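Long-range contacts in luciferase-like monooxygenase (Streptomyces bottropensis, PDB 4US5), which probably acts as a flavin-dependent monooxygenase of the bacterial luciferase family, using molecular oxygen to oxidise a substrate: residues B[32-36]-B[69-73]; B[220-226]-B[307-313]; B[192-197]-B[281-286]. All coordinates share one frame; numbering follows the deposited sequence. Where two conformers were deposited one is given.

The three contacts sit at different levels of one TIM barrel. Contact 2 pairs strands 221-229 and 309-313 in the barrel wall, near the centre of the chain. Contact 1 joins helix 21-38 to the loop that enters strand 74-81, its centre about 18 Å from that of contact 2. Contact 3 links the loop after strand 188-191 to the approach to strand 286-289. Contacts 1 and 3 have centres about 28 Å apart, on opposite sides of the chain's centre. Contact 1 closes first along the chain. The segments of contacts 2 and 3 then alternate. Strand 221-229 of contact 2 is touched by contact 3, probably with a hydrogen bond from His-192 N to Ser-224 O.

Contact 1 of 3, residues B[32-36]-B[69-73]; sequences ARLAD and ETSGI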
ATOM      1  N   ALA B  32     -11.519 -12.444   5.186  1.00 15.34           N
ATOM      2  CA  ALA B  32     -11.289 -11.494   6.257  1.00 16.32           C
ATOM      3  C   ALA B  32     -12.599 -10.997   6.910  1.00 18.14           C
ATOM      4  O   ALA B  32     -12.669 -10.873   8.104  1.00 17.66           O
ATOM      5  CB  ALA B  32     -10.496 -10.310   5.754  1.00 16.33           C
ATOM      6  N   ARG B  33     -13.608 -10.716   6.094  0.50 19.74           N
ATOM      7  CA  ARG B  33     -14.922 -10.325   6.621  0.50 20.23           C
ATOM      8  C   ARG B  33     -15.516 -11.452   7.488  0.50 19.39           C
ATOM      9  O   ARG B  33     -16.005 -11.212   8.599  0.50 18.47           O
ATOM     10  CB  ARG B  33     -15.873  -9.995   5.485  0.50 23.41           C
ATOM     11  CG  ARG B  33     -15.586  -8.698   4.746  0.50 26.56           C
ATOM     12  CD  ARG B  33     -16.724  -8.559   3.723  0.50 29.39           C
ATOM     13  NE  ARG B  33     -16.585  -7.481   2.770  0.50 32.44           N
ATOM     14  CZ  ARG B  33     -16.471  -7.656   1.462  0.50 32.43           C
ATOM     15  NH1 ARG B  33     -16.429  -8.881   0.944  0.50 33.53           N
ATOM     16  NH2 ARG B  33     -16.372  -6.596   0.676  0.50 32.59           N
ATOM     17  N   LEU B  34     -15.387 -12.684   7.017  1.00 18.71           N
ATOM     18  CA  LEU B  34     -15.848 -13.848   7.808  1.00 20.69           C
ATOM     19  C   LEU B  34     -15.096 -13.959   9.114  1.00 19.69           C
ATOM     20  O   LEU B  34     -15.701 -14.093  10.193  1.00 19.16           O
ATOM     21  CB  LEU B  34     -15.749 -15.118   7.002  1.00 20.63           C
ATOM     22  CG  LEU B  34     -16.196 -16.398   7.731  1.00 22.14           C
ATOM     23  CD1 LEU B  34     -17.697 -16.310   8.098  1.00 23.70           C
ATOM     24  CD2 LEU B  34     -15.955 -17.596   6.883  1.00 25.32           C
ATOM     25  N   ALA B  35     -13.770 -13.874   9.026  1.00 19.55           N
ATOM     26  CA  ALA B  35     -12.931 -13.971  10.197  1.00 19.73           C
ATOM     27  C   ALA B  35     -13.222 -12.868  11.194  1.00 18.46           C
ATOM     28  O   ALA B  35     -13.225 -13.088  12.422  1.00 18.20           O
ATOM     29  CB  ALA B  35     -11.468 -13.975   9.780  1.00 17.90           C
ATOM     30  N   ASP B  36     -13.507 -11.667  10.691  1.00 18.35           N
ATOM     31  CA  ASP B  36     -13.892 -10.569  11.550  1.00 18.37           C
ATOM     32  C   ASP B  36     -15.185 -10.934  12.310  1.00 18.51           C
ATOM     33  O   ASP B  36     -15.227 -10.840  13.559  1.00 19.97           O
ATOM     34  CB  ASP B  36     -14.096  -9.304  10.685  1.00 19.56           C
ATOM     35  CG  ASP B  36     -14.327  -8.032  11.486  1.00 21.68           C
ATOM     36  OD1 ASP B  36     -13.730  -7.831  12.536  1.00 21.78           O
ATOM     37  OD2 ASP B  36     -15.071  -7.168  10.963  1.00 23.30           O
ATOM     38  N   GLU B  69     -12.640  -2.981   5.295  1.00 19.81           N
ATOM     39  CA  GLU B  69     -13.754  -3.932   5.135  1.00 20.25           C
ATOM     40  C   GLU B  69     -14.116  -4.649   6.444  1.00 19.14           C
ATOM     41  O   GLU B  69     -15.033  -5.459   6.451  1.00 20.66           O
ATOM     42  CB  GLU B  69     -13.369  -4.990   4.109  1.00 22.88           C
ATOM     43  CG  GLU B  69     -13.086  -4.461   2.730  1.00 23.36           C
ATOM     44  CD  GLU B  69     -14.349  -4.200   1.935  1.00 30.53           C
ATOM     45  OE1 GLU B  69     -15.435  -4.628   2.391  1.00 36.43           O
ATOM     46  OE2 GLU B  69     -14.251  -3.550   0.873  1.00 29.87           O
ATOM     47  N   THR B  70     -13.387  -4.357   7.520  1.00 20.37           N
ATOM     48  CA  THR B  70     -13.513  -5.055   8.785  1.00 20.06           C
ATOM     49  C   THR B  70     -13.471  -4.054   9.915  1.00 20.69           C
ATOM     50  O   THR B  70     -13.034  -2.925   9.745  1.00 19.63           O
ATOM     51  CB  THR B  70     -12.364  -6.061   8.979  1.00 18.36           C
ATOM     52  OG1 THR B  70     -11.121  -5.380   8.859  1.00 17.36           O
ATOM     53  CG2 THR B  70     -12.427  -7.163   7.978  1.00 18.54           C
ATOM     54  N   SER B  71     -13.944  -4.463  11.090  1.00 22.96           N
ATOM     55  CA  SER B  71     -14.039  -3.544  12.212  1.00 24.57           C
ATOM     56  C   SER B  71     -13.275  -3.937  13.423  1.00 22.55           C
ATOM     57  O   SER B  71     -12.746  -3.074  14.109  1.00 27.11           O
ATOM     58  CB  SER B  71     -15.517  -3.366  12.634  1.00 27.35           C
ATOM     59  OG  SER B  71     -16.251  -2.858  11.542  1.00 37.45           O
ATOM     60  N   GLY B  72     -13.300  -5.216  13.777  1.00 21.36           N
ATOM     61  CA  GLY B  72     -12.706  -5.644  15.060  1.00 20.98           C
ATOM     62  C   GLY B  72     -11.378  -6.393  14.963  1.00 19.42           C
ATOM     63  O   GLY B  72     -10.510  -6.230  15.784  1.00 20.58           O
ATOM     64  N   ILE B  73     -11.262  -7.234  13.967  1.00 19.95           N
ATOM     65  CA  ILE B  73     -10.030  -8.014  13.744  1.00 18.01           C
ATOM     66  C   ILE B  73      -8.859  -7.083  13.509  1.00 18.62           C
ATOM     67  O   ILE B  73      -8.983  -6.067  12.822  1.00 20.93           O
ATOM     68  CB  ILE B  73     -10.269  -8.992  12.584  1.00 16.89           C
ATOM     69  CG1 ILE B  73      -9.233 -10.140  12.569  1.00 15.69           C
ATOM     70  CG2 ILE B  73     -10.325  -8.279  11.237  1.00 16.79           C
ATOM     71  CD1 ILE B  73      -9.677 -11.274  11.687  1.00 16.28           C
TER
HETATM   72  O   HOH W   1     -16.228  -7.445   8.388  1.00 31.02           O
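Arg-33 and Asp-36, one turn apart on helix 21-38, lie against the loop 69-73, with Asp-36 CA 5.1 Å from Ile-73 CA. This is a helix-to-loop junction of the TIM barrel, on the connection from helix 59-68 into strand 74-81. The Asp-36 carboxylate accepts three backbone bonds from the loop. With CG anti to the backbone N (chi1 -172°) the carboxylate extends to the loop, and its two oxygens accept from three successive N-H groups. OD1 takes two of them. Gly-72 N lies 2.9 Å from Asp-36 OD1, on the syn lone pair of that oxygen. Ile-73 N meets OD1 almost in line with the C-O bond. OD2 accepts Ser-71 N, which lies above the carboxylate plane, with an N-H...O angle of 164°. A water also donates to OD2 and links it to Glu-69 O. An alanine in place of Asp-36 would probably leave the N-H groups of Ser-71, Gly-72 and Ile-73 without their acceptor and let the loop drift from the helix. At the other end of the contact, Arg-33 runs extended toward Glu-69. Its NH2 forms a salt bridge to Glu-69 OE1 from above the carboxylate plane, the two flat groups 84° apart. Two conformers of Arg-33 were deposited, which makes this bridge less certain. Glu-69 OE2 has a second charged partner in Arg-65. Apolar groups pack beside the Asp-36 carboxylate. Thr-70 CG2 rests on Asp-36 CB at 3.8 Å, while Thr-70 OG1 turns to Ile-66 O and Arg-104. Tyr-40 touches both Ala-35 and Ile-73. Ile-73 CD1 reaches Ala-35 CB, 3.8 Å away.

Contact 2 of 3, residues B[220-226]-B[307-313]; sequences RPILSVV and AEELGVV
Arg-220 and Glu-308 meet with their flat groups nearly coplanar, the guanidinium and carboxylate planes only 13° apart. The Arg-220 chain bends at chi2 (-85°) and again at chi3, which brings NE round to the carboxylate. Arg-220 NE lies 2.9 Å from Glu-308 OE1, on the syn lone pair of that oxygen, and the bond is nearly straight. A water joins Arg-220 NH2 and Glu-308 OE1. It also lies very close to Glu-309 OE2, a leg doubtful in length. This charged group stands at the start of two neighbouring parallel strands of the TIM barrel, 221-229 and 309-313, whose directions differ by 27°. Leu-223, Val-225 and Leu-310 point to the outer face, where helix 291-305 covers them. Leu-223 CB lies 4.0 Å from Leu-310 CD2 and also touches Ala-307 CB. Ile-222, Ser-224, Val-226, Glu-309 and Val-313 point to the other face, into the barrel. Ile-222 crosses Glu-309 obliquely, with CD1 against OE1. Val-226 CG2 packs on Val-313 CG1 at 3.8 Å. Ser-224 pairs with Gly-311, and their CA atoms are only 4.2 Å apart. Backbone bonds run in parallel register from Leu-223 N to Glu-309 O, Gly-311 N to Leu-223 O and Val-225 N to Gly-311 O. The last is Val-313 N to Val-225 O, at 2.8 Å. Pro-221 O is taken by Glu-308 N, while Glu-309 N is buried without a partner. The Glu-309 carboxylate is satisfied beyond the pair, by Ser-8 and by a salt bridge to Arg-42. Arg-220 NH1 holds the sulfonate of a HEPES molecule, probably from the crystallisation liquor. The buried Glu-309 is therefore likely to stay ionised, its charge balanced by Arg-42 with Arg-220 nearby.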
ATOM      1  N   ARG B 220       5.234 -13.495  23.689  1.00 25.40           N
ATOM      2  CA  ARG B 220       3.945 -13.486  23.021  1.00 25.80           C
ATOM      3  C   ARG B 220       4.045 -14.399  21.783  1.00 23.72           C
ATOM      4  O   ARG B 220       4.319 -13.935  20.704  1.00 20.76           O
ATOM      5  CB  ARG B 220       3.586 -12.062  22.612  1.00 27.02           C
ATOM      6  CG  ARG B 220       3.454 -11.101  23.792  1.00 34.34           C
ATOM      7  CD  ARG B 220       2.068 -11.129  24.448  1.00 38.78           C
ATOM      8  NE  ARG B 220       0.998 -11.313  23.466  1.00 39.50           N
ATOM      9  CZ  ARG B 220       0.565 -10.361  22.639  1.00 41.94           C
ATOM     10  NH1 ARG B 220       1.115  -9.154  22.652  1.00 41.42           N
ATOM     11  NH2 ARG B 220      -0.424 -10.621  21.781  1.00 40.61           N
ATOM     12  N   PRO B 221       3.887 -15.712  21.980  1.00 23.75           N
ATOM     13  CA  PRO B 221       4.060 -16.662  20.902  1.00 21.76           C
ATOM     14  C   PRO B 221       2.762 -16.968  20.137  1.00 20.03           C
ATOM     15  O   PRO B 221       1.714 -17.238  20.744  1.00 20.33           O
ATOM     16  CB  PRO B 221       4.597 -17.925  21.626  1.00 22.58           C
ATOM     17  CG  PRO B 221       4.499 -17.659  23.100  1.00 24.38           C
ATOM     18  CD  PRO B 221       3.715 -16.402  23.275  1.00 24.55           C
ATOM     19  N   ILE B 222       2.875 -16.989  18.815  1.00 18.55           N
ATOM     20  CA  ILE B 222       1.844 -17.491  17.924  1.00 18.81           C
ATOM     21  C   ILE B 222       2.434 -18.689  17.177  1.00 17.49           C
ATOM     22  O   ILE B 222       3.601 -18.656  16.771  1.00 18.91           O
ATOM     23  CB  ILE B 222       1.451 -16.393  16.885  1.00 21.55           C
ATOM     24  CG1 ILE B 222       0.604 -15.337  17.581  1.00 24.42           C
ATOM     25  CG2 ILE B 222       0.717 -16.987  15.697  1.00 22.78           C
ATOM     26  CD1 ILE B 222       0.134 -14.217  16.664  1.00 26.56           C
ATOM     27  N   LEU B 223       1.626 -19.711  16.953  1.00 16.55           N
ATOM     28  CA  LEU B 223       2.007 -20.816  16.111  1.00 17.60           C
ATOM     29  C   LEU B 223       1.233 -20.765  14.783  1.00 18.16           C
ATOM     30  O   LEU B 223       0.005 -20.813  14.798  1.00 19.96           O
ATOM     31  CB  LEU B 223       1.687 -22.113  16.830  1.00 20.72           C
ATOM     32  CG  LEU B 223       2.298 -23.397  16.311  1.00 22.74           C
ATOM     33  CD1 LEU B 223       3.812 -23.339  16.363  1.00 24.68           C
ATOM     34  CD2 LEU B 223       1.768 -24.565  17.121  1.00 22.57           C
ATOM     35  N   SER B 224       1.944 -20.603  13.670  1.00 17.27           N
ATOM     36  CA  SER B 224       1.320 -20.643  12.357  1.00 17.03           C
ATOM     37  C   SER B 224       1.269 -22.052  11.850  1.00 17.31           C
ATOM     38  O   SER B 224       2.299 -22.748  11.797  1.00 17.12           O
ATOM     39  CB  SER B 224       2.015 -19.717  11.374  1.00 19.58           C
ATOM     40  OG  SER B 224       1.950 -18.405  11.875  1.00 23.34           O
ATOM     41  N   VAL B 225       0.080 -22.463  11.456  1.00 16.04           N
ATOM     42  CA  VAL B 225      -0.228 -23.830  11.096  1.00 17.17           C
ATOM     43  C   VAL B 225      -1.113 -23.827   9.865  1.00 17.57           C
ATOM     44  O   VAL B 225      -1.995 -22.990   9.743  1.00 17.42           O
ATOM     45  CB  VAL B 225      -0.983 -24.576  12.223  1.00 17.63           C
ATOM     46  CG1 VAL B 225      -0.033 -24.973  13.343  1.00 18.76           C
ATOM     47  CG2 VAL B 225      -2.147 -23.756  12.769  1.00 18.78           C
ATOM     48  N   VAL B 226      -0.883 -24.788   8.976  1.00 17.27           N
ATOM     49  CA  VAL B 226      -1.828 -25.127   7.957  1.00 16.79           C
ATOM     50  C   VAL B 226      -2.877 -26.062   8.536  1.00 17.17           C
ATOM     51  O   VAL B 226      -2.559 -27.065   9.242  1.00 15.20           O
ATOM     52  CB  VAL B 226      -1.148 -25.796   6.759  1.00 17.16           C
ATOM     53  CG1 VAL B 226      -2.150 -26.463   5.854  1.00 17.12           C
ATOM     54  CG2 VAL B 226      -0.349 -24.797   5.985  1.00 18.96           C
ATOM     55  N   ALA B 307       1.686 -21.410  22.796  1.00 23.21           N
ATOM     56  CA  ALA B 307       1.079 -20.510  21.816  1.00 22.22           C
ATOM     57  C   ALA B 307      -0.235 -19.931  22.374  1.00 23.95           C
ATOM     58  O   ALA B 307      -1.054 -20.661  22.895  1.00 25.77           O
ATOM     59  CB  ALA B 307       0.824 -21.238  20.519  1.00 22.77           C
ATOM     60  N   GLU B 308      -0.378 -18.617  22.272  1.00 23.59           N
ATOM     61  CA  GLU B 308      -1.581 -17.901  22.655  1.00 27.61           C
ATOM     62  C   GLU B 308      -2.648 -17.932  21.535  1.00 22.75           C
ATOM     63  O   GLU B 308      -3.860 -17.868  21.796  1.00 20.88           O
ATOM     64  CB  GLU B 308      -1.213 -16.437  22.934  1.00 29.11           C
ATOM     65  CG  GLU B 308      -0.164 -16.244  24.027  1.00 33.36           C
ATOM     66  CD  GLU B 308       0.252 -14.790  24.191  1.00 34.85           C
ATOM     67  OE1 GLU B 308      -0.154 -13.946  23.364  1.00 35.50           O
ATOM     68  OE2 GLU B 308       0.985 -14.489  25.152  1.00 41.78           O
ATOM     69  N   GLU B 309      -2.165 -18.021  20.294  1.00 23.98           N
ATOM     70  CA  GLU B 309      -3.024 -18.015  19.115  1.00 21.40           C
ATOM     71  C   GLU B 309      -2.438 -18.927  18.097  1.00 19.68           C
ATOM     72  O   GLU B 309      -1.221 -19.146  18.054  1.00 19.10           O
ATOM     73  CB  GLU B 309      -3.123 -16.634  18.398  1.00 22.93           C
ATOM     74  CG  GLU B 309      -3.404 -15.479  19.261  1.00 26.79           C
ATOM     75  CD  GLU B 309      -3.316 -14.154  18.532  1.00 24.46           C
ATOM     76  OE1 GLU B 309      -3.426 -14.059  17.265  1.00 21.61           O
ATOM     77  OE2 GLU B 309      -3.175 -13.179  19.275  1.00 24.98           O
ATOM     78  N   LEU B 310      -3.307 -19.404  17.217  1.00 18.15           N
ATOM     79  CA  LEU B 310      -2.907 -20.162  16.067  1.00 18.92           C
ATOM     80  C   LEU B 310      -3.165 -19.275  14.878  1.00 19.32           C
ATOM     81  O   LEU B 310      -4.316 -18.832  14.681  1.00 20.54           O
ATOM     82  CB  LEU B 310      -3.710 -21.444  15.944  1.00 19.16           C
ATOM     83  CG  LEU B 310      -3.618 -22.388  17.148  1.00 20.91           C
ATOM     84  CD1 LEU B 310      -4.613 -23.508  17.066  1.00 21.42           C
ATOM     85  CD2 LEU B 310      -2.200 -22.909  17.283  1.00 21.89           C
ATOM     86  N   GLY B 311      -2.127 -19.056  14.083  1.00 18.79           N
ATOM     87  CA  GLY B 311      -2.245 -18.384  12.775  1.00 17.65           C
ATOM     88  C   GLY B 311      -2.551 -19.411  11.670  1.00 16.65           C
ATOM     89  O   GLY B 311      -1.704 -20.214  11.274  1.00 16.97           O
ATOM     90  N   VAL B 312      -3.785 -19.427  11.219  1.00 15.22           N
ATOM     91  CA  VAL B 312      -4.282 -20.534  10.418  1.00 13.93           C
ATOM     92  C   VAL B 312      -4.158 -20.242   8.958  1.00 17.07           C
ATOM     93  O   VAL B 312      -4.847 -19.333   8.407  1.00 17.62           O
ATOM     94  CB  VAL B 312      -5.741 -20.882  10.748  1.00 15.36           C
ATOM     95  CG1 VAL B 312      -6.255 -22.020   9.881  1.00 14.38           C
ATOM     96  CG2 VAL B 312      -5.889 -21.228  12.246  1.00 16.06           C
ATOM     97  N   VAL B 313      -3.322 -21.034   8.319  1.00 15.04           N
ATOM     98  CA  VAL B 313      -3.005 -20.932   6.909  1.00 16.11           C
ATOM     99  C   VAL B 313      -3.797 -22.051   6.226  1.00 16.24           C
ATOM    100  O   VAL B 313      -4.049 -23.124   6.819  1.00 14.88           O
ATOM    101  CB  VAL B 313      -1.488 -21.170   6.681  1.00 16.43           C
ATOM    102  CG1 VAL B 313      -1.111 -21.100   5.228  1.00 17.55           C
ATOM    103  CG2 VAL B 313      -0.658 -20.181   7.481  1.00 16.99           C
TER
HETATM  104  O   HOH W   2      -1.768 -13.226  21.384  1.00 36.91           O

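Contact 3 of 3, residues B[192-197]-B[281-286]; sequences HFITPQ and FEWPRY
Arg-285 NH1 is gripped by two carbonyl oxygens, Phe-193 O and Ile-194 O, each 3.0 Å away. Both oxygens lie close to the guanidinium plane, but NH1 stands well above each carbonyl plane. The contact belongs to the C-terminal end of the TIM barrel, the end where enzymes of this fold carry their active sites. It joins the loop after strand 188-191 to the chain leading into strand 286-289. The Arg-285 chain leaves with CG opposite the backbone N and bends at chi3 (-72°), which turns the guanidinium over Pro-196. Its NE is held by a salt bridge to Glu-279, which fixes the far side of the group. A water links Phe-193 O to Tyr-286 OH, and CB of Phe-193 meets the edge of the Tyr-286 ring. His-192 makes the shortest direct bond across the contact, from NE2 to Pro-284 O at 2.8 Å. The acceptor lies in the imidazole plane, while NE2 sits above the carbonyl plane. His-192 ND1 bonds to Thr-199, so both ring nitrogens are engaged and the ring is fixed in rotation. Its CE1 touches Trp-283 CB at 3.8 Å. Two waters on Pro-196 O lead to the backbone N atoms of Glu-282 and Trp-283. The Gln-197 amide lies beside the Phe-281 ring, their planes 9° apart. Pro-196 CG rests over the centre of the Arg-285 guanidinium and also makes a CH-pi contact, 3.5 Å from the centroid of the Phe-281 ring and 14° off its normal.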
ATOM      1  N   HIS B 192       5.182 -23.500  11.859  1.00 15.30           N
ATOM      2  CA  HIS B 192       5.262 -24.931  12.033  1.00 15.91           C
ATOM      3  C   HIS B 192       5.144 -25.660  10.696  1.00 17.55           C
ATOM      4  O   HIS B 192       5.843 -26.672  10.454  1.00 18.17           O
ATOM      5  CB  HIS B 192       4.184 -25.396  12.979  1.00 17.67           C
ATOM      6  CG  HIS B 192       3.986 -26.862  12.958  1.00 19.26           C
ATOM      7  ND1 HIS B 192       4.860 -27.741  13.559  1.00 19.02           N
ATOM      8  CD2 HIS B 192       3.110 -27.619  12.259  1.00 18.04           C
ATOM      9  CE1 HIS B 192       4.474 -28.978  13.300  1.00 19.58           C
ATOM     10  NE2 HIS B 192       3.377 -28.927  12.563  1.00 18.08           N
ATOM     11  N   PHE B 193       4.300 -25.132   9.815  1.00 17.08           N
ATOM     12  CA  PHE B 193       4.027 -25.789   8.560  1.00 18.31           C
ATOM     13  C   PHE B 193       5.213 -25.708   7.614  1.00 18.39           C
ATOM     14  O   PHE B 193       5.259 -26.419   6.616  1.00 20.20           O
ATOM     15  CB  PHE B 193       2.769 -25.199   7.891  1.00 17.59           C
ATOM     16  CG  PHE B 193       2.915 -23.765   7.437  1.00 17.46           C
ATOM     17  CD1 PHE B 193       2.758 -22.720   8.326  1.00 18.48           C
ATOM     18  CD2 PHE B 193       3.144 -23.459   6.104  1.00 20.09           C
ATOM     19  CE1 PHE B 193       2.867 -21.414   7.913  1.00 18.37           C
ATOM     20  CE2 PHE B 193       3.264 -22.155   5.688  1.00 19.52           C
ATOM     21  CZ  PHE B 193       3.105 -21.123   6.590  1.00 21.07           C
ATOM     22  N   ILE B 194       6.145 -24.814   7.907  1.00 19.60           N
ATOM     23  CA  ILE B 194       7.369 -24.662   7.094  1.00 20.32           C
ATOM     24  C   ILE B 194       8.505 -25.527   7.656  1.00 20.53           C
ATOM     25  O   ILE B 194       9.165 -26.257   6.908  1.00 20.39           O
ATOM     26  CB  ILE B 194       7.834 -23.204   7.046  1.00 22.64           C
ATOM     27  CG1 ILE B 194       6.741 -22.353   6.379  1.00 24.35           C
ATOM     28  CG2 ILE B 194       9.196 -23.072   6.310  1.00 24.66           C
ATOM     29  CD1 ILE B 194       7.126 -20.920   6.086  1.00 27.41           C
ATOM     30  N   THR B 195       8.718 -25.465   8.965  1.00 20.06           N
ATOM     31  CA  THR B 195       9.809 -26.181   9.618  1.00 20.45           C
ATOM     32  C   THR B 195       9.313 -26.987  10.832  1.00 19.81           C
ATOM     33  O   THR B 195       9.603 -26.652  11.984  1.00 19.62           O
ATOM     34  CB  THR B 195      10.907 -25.174   9.998  1.00 20.83           C
ATOM     35  OG1 THR B 195      11.227 -24.389   8.850  1.00 21.26           O
ATOM     36  CG2 THR B 195      12.196 -25.867  10.478  1.00 23.59           C
ATOM     37  N   PRO B 196       8.548 -28.047  10.576  1.00 20.69           N
ATOM     38  CA  PRO B 196       7.937 -28.807  11.650  1.00 20.36           C
ATOM     39  C   PRO B 196       8.967 -29.625  12.448  1.00 21.21           C
ATOM     40  O   PRO B 196       8.673 -30.023  13.564  1.00 23.53           O
ATOM     41  CB  PRO B 196       6.970 -29.742  10.926  1.00 21.23           C
ATOM     42  CG  PRO B 196       7.517 -29.843   9.544  1.00 22.04           C
ATOM     43  CD  PRO B 196       8.127 -28.510   9.258  1.00 21.67           C
ATOM     44  N   GLN B 197      10.163 -29.813  11.905  1.00 23.59           N
ATOM     45  CA  GLN B 197      11.206 -30.540  12.661  1.00 26.24           C
ATOM     46  C   GLN B 197      11.688 -29.784  13.910  1.00 26.85           C
ATOM     47  O   GLN B 197      12.167 -30.406  14.833  1.00 27.32           O
ATOM     48  CB  GLN B 197      12.393 -30.907  11.748  1.00 28.93           C
ATOM     49  CG  GLN B 197      13.155 -29.717  11.196  1.00 31.48           C
ATOM     50  CD  GLN B 197      12.697 -29.315   9.798  1.00 36.19           C
ATOM     51  OE1 GLN B 197      11.474 -29.300   9.476  1.00 32.10           O
ATOM     52  NE2 GLN B 197      13.667 -28.982   8.953  1.00 34.69           N
ATOM     53  N   PHE B 281       7.365 -36.115  11.620  1.00 28.59           N
ATOM     54  CA  PHE B 281       7.755 -35.188  12.657  1.00 27.87           C
ATOM     55  C   PHE B 281       6.929 -35.518  13.894  1.00 24.29           C
ATOM     56  O   PHE B 281       6.008 -36.317  13.849  1.00 26.38           O
ATOM     57  CB  PHE B 281       7.491 -33.742  12.207  1.00 25.81           C
ATOM     58  CG  PHE B 281       8.051 -33.422  10.845  1.00 30.26           C
ATOM     59  CD1 PHE B 281       9.416 -33.238  10.671  1.00 29.08           C
ATOM     60  CD2 PHE B 281       7.218 -33.396   9.723  1.00 30.62           C
ATOM     61  CE1 PHE B 281       9.948 -32.981   9.423  1.00 31.84           C
ATOM     62  CE2 PHE B 281       7.747 -33.110   8.474  1.00 29.15           C
ATOM     63  CZ  PHE B 281       9.111 -32.889   8.325  1.00 30.22           C
ATOM     64  N   GLU B 282       7.219 -34.840  14.984  1.00 24.11           N
ATOM     65  CA  GLU B 282       6.415 -35.006  16.177  1.00 24.79           C
ATOM     66  C   GLU B 282       4.931 -34.722  15.861  1.00 24.24           C
ATOM     67  O   GLU B 282       4.036 -35.484  16.233  1.00 22.34           O
ATOM     68  CB  GLU B 282       6.913 -34.095  17.283  1.00 23.82           C
ATOM     69  CG  GLU B 282       6.030 -34.200  18.519  1.00 22.93           C
ATOM     70  CD  GLU B 282       6.505 -33.390  19.691  1.00 23.36           C
ATOM     71  OE1 GLU B 282       7.394 -32.517  19.532  1.00 27.37           O
ATOM     72  OE2 GLU B 282       5.926 -33.607  20.759  1.00 26.46           O
ATOM     73  N   TRP B 283       4.680 -33.597  15.197  1.00 23.44           N
ATOM     74  CA  TRP B 283       3.346 -33.193  14.830  1.00 22.65           C
ATOM     75  C   TRP B 283       3.230 -33.170  13.316  1.00 23.09           C
ATOM     76  O   TRP B 283       4.198 -32.849  12.629  1.00 24.08           O
ATOM     77  CB  TRP B 283       3.020 -31.814  15.406  1.00 20.95           C
ATOM     78  CG  TRP B 283       3.069 -31.763  16.891  1.00 19.35           C
ATOM     79  CD1 TRP B 283       2.404 -32.570  17.757  1.00 20.74           C
ATOM     80  CD2 TRP B 283       3.799 -30.833  17.683  1.00 21.68           C
ATOM     81  NE1 TRP B 283       2.670 -32.221  19.037  1.00 22.31           N
ATOM     82  CE2 TRP B 283       3.521 -31.139  19.029  1.00 23.31           C
ATOM     83  CE3 TRP B 283       4.644 -29.758  17.403  1.00 22.36           C
ATOM     84  CZ2 TRP B 283       4.071 -30.415  20.091  1.00 24.57           C
ATOM     85  CZ3 TRP B 283       5.154 -29.025  18.465  1.00 26.87           C
ATOM     86  CH2 TRP B 283       4.872 -29.372  19.785  1.00 25.09           C
ATOM     87  N   PRO B 284       2.020 -33.436  12.784  1.00 21.94           N
ATOM     88  CA  PRO B 284       1.916 -33.426  11.318  1.00 21.92           C
ATOM     89  C   PRO B 284       2.265 -32.038  10.762  1.00 20.29           C
ATOM     90  O   PRO B 284       1.880 -31.030  11.357  1.00 21.14           O
ATOM     91  CB  PRO B 284       0.444 -33.784  11.057  1.00 23.84           C
ATOM     92  CG  PRO B 284      -0.266 -33.617  12.351  1.00 24.55           C
ATOM     93  CD  PRO B 284       0.740 -33.691  13.451  1.00 23.39           C
ATOM     94  N   ARG B 285       2.912 -31.989   9.612  1.00 18.79           N
ATOM     95  CA  ARG B 285       3.239 -30.712   9.007  1.00 18.65           C
ATOM     96  C   ARG B 285       1.962 -29.880   8.752  1.00 17.07           C
ATOM     97  O   ARG B 285       1.908 -28.670   9.042  1.00 18.42           O
ATOM     98  CB  ARG B 285       3.971 -30.898   7.691  1.00 17.85           C
ATOM     99  CG  ARG B 285       4.396 -29.562   7.072  1.00 18.94           C
ATOM    100  CD  ARG B 285       4.846 -29.702   5.654  1.00 20.24           C
ATOM    101  NE  ARG B 285       6.155 -30.359   5.572  1.00 23.50           N
ATOM    102  CZ  ARG B 285       7.314 -29.736   5.723  1.00 22.29           C
ATOM    103  NH1 ARG B 285       7.362 -28.457   5.994  1.00 22.75           N
ATOM    104  NH2 ARG B 285       8.433 -30.419   5.635  1.00 24.55           N
ATOM    105  N   TYR B 286       0.970 -30.544   8.184  1.00 18.38           N
ATOM    106  CA  TYR B 286      -0.322 -29.954   7.895  1.00 18.09           C
ATOM    107  C   TYR B 286      -1.374 -30.724   8.690  1.00 17.74           C
ATOM    108  O   TYR B 286      -1.392 -31.965   8.695  1.00 19.24           O
ATOM    109  CB  TYR B 286      -0.634 -30.071   6.401  1.00 18.88           C
ATOM    110  CG  TYR B 286       0.405 -29.465   5.488  1.00 19.34           C
ATOM    111  CD1 TYR B 286       1.106 -28.325   5.835  1.00 19.26           C
ATOM    112  CD2 TYR B 286       0.664 -30.031   4.242  1.00 21.61           C
ATOM    113  CE1 TYR B 286       2.023 -27.763   4.971  1.00 19.69           C
ATOM    114  CE2 TYR B 286       1.587 -29.467   3.370  1.00 21.20           C
ATOM    115  CZ  TYR B 286       2.269 -28.357   3.741  1.00 20.25           C
ATOM    116  OH  TYR B 286       3.177 -27.787   2.908  1.00 21.27           O
TER
HETATM  117  O   HOH W   3       4.964 -26.027   3.907  1.00 23.13           O
HETATM  118  O   HOH W   4      10.801 -29.242   6.855  1.00 30.05           O
HETATM  119  O   HOH W   5       6.659 -31.082  14.912  1.00 22.92           O
HETATM  120  O   HOH W   6       9.360 -32.793  14.889  1.00 40.01           O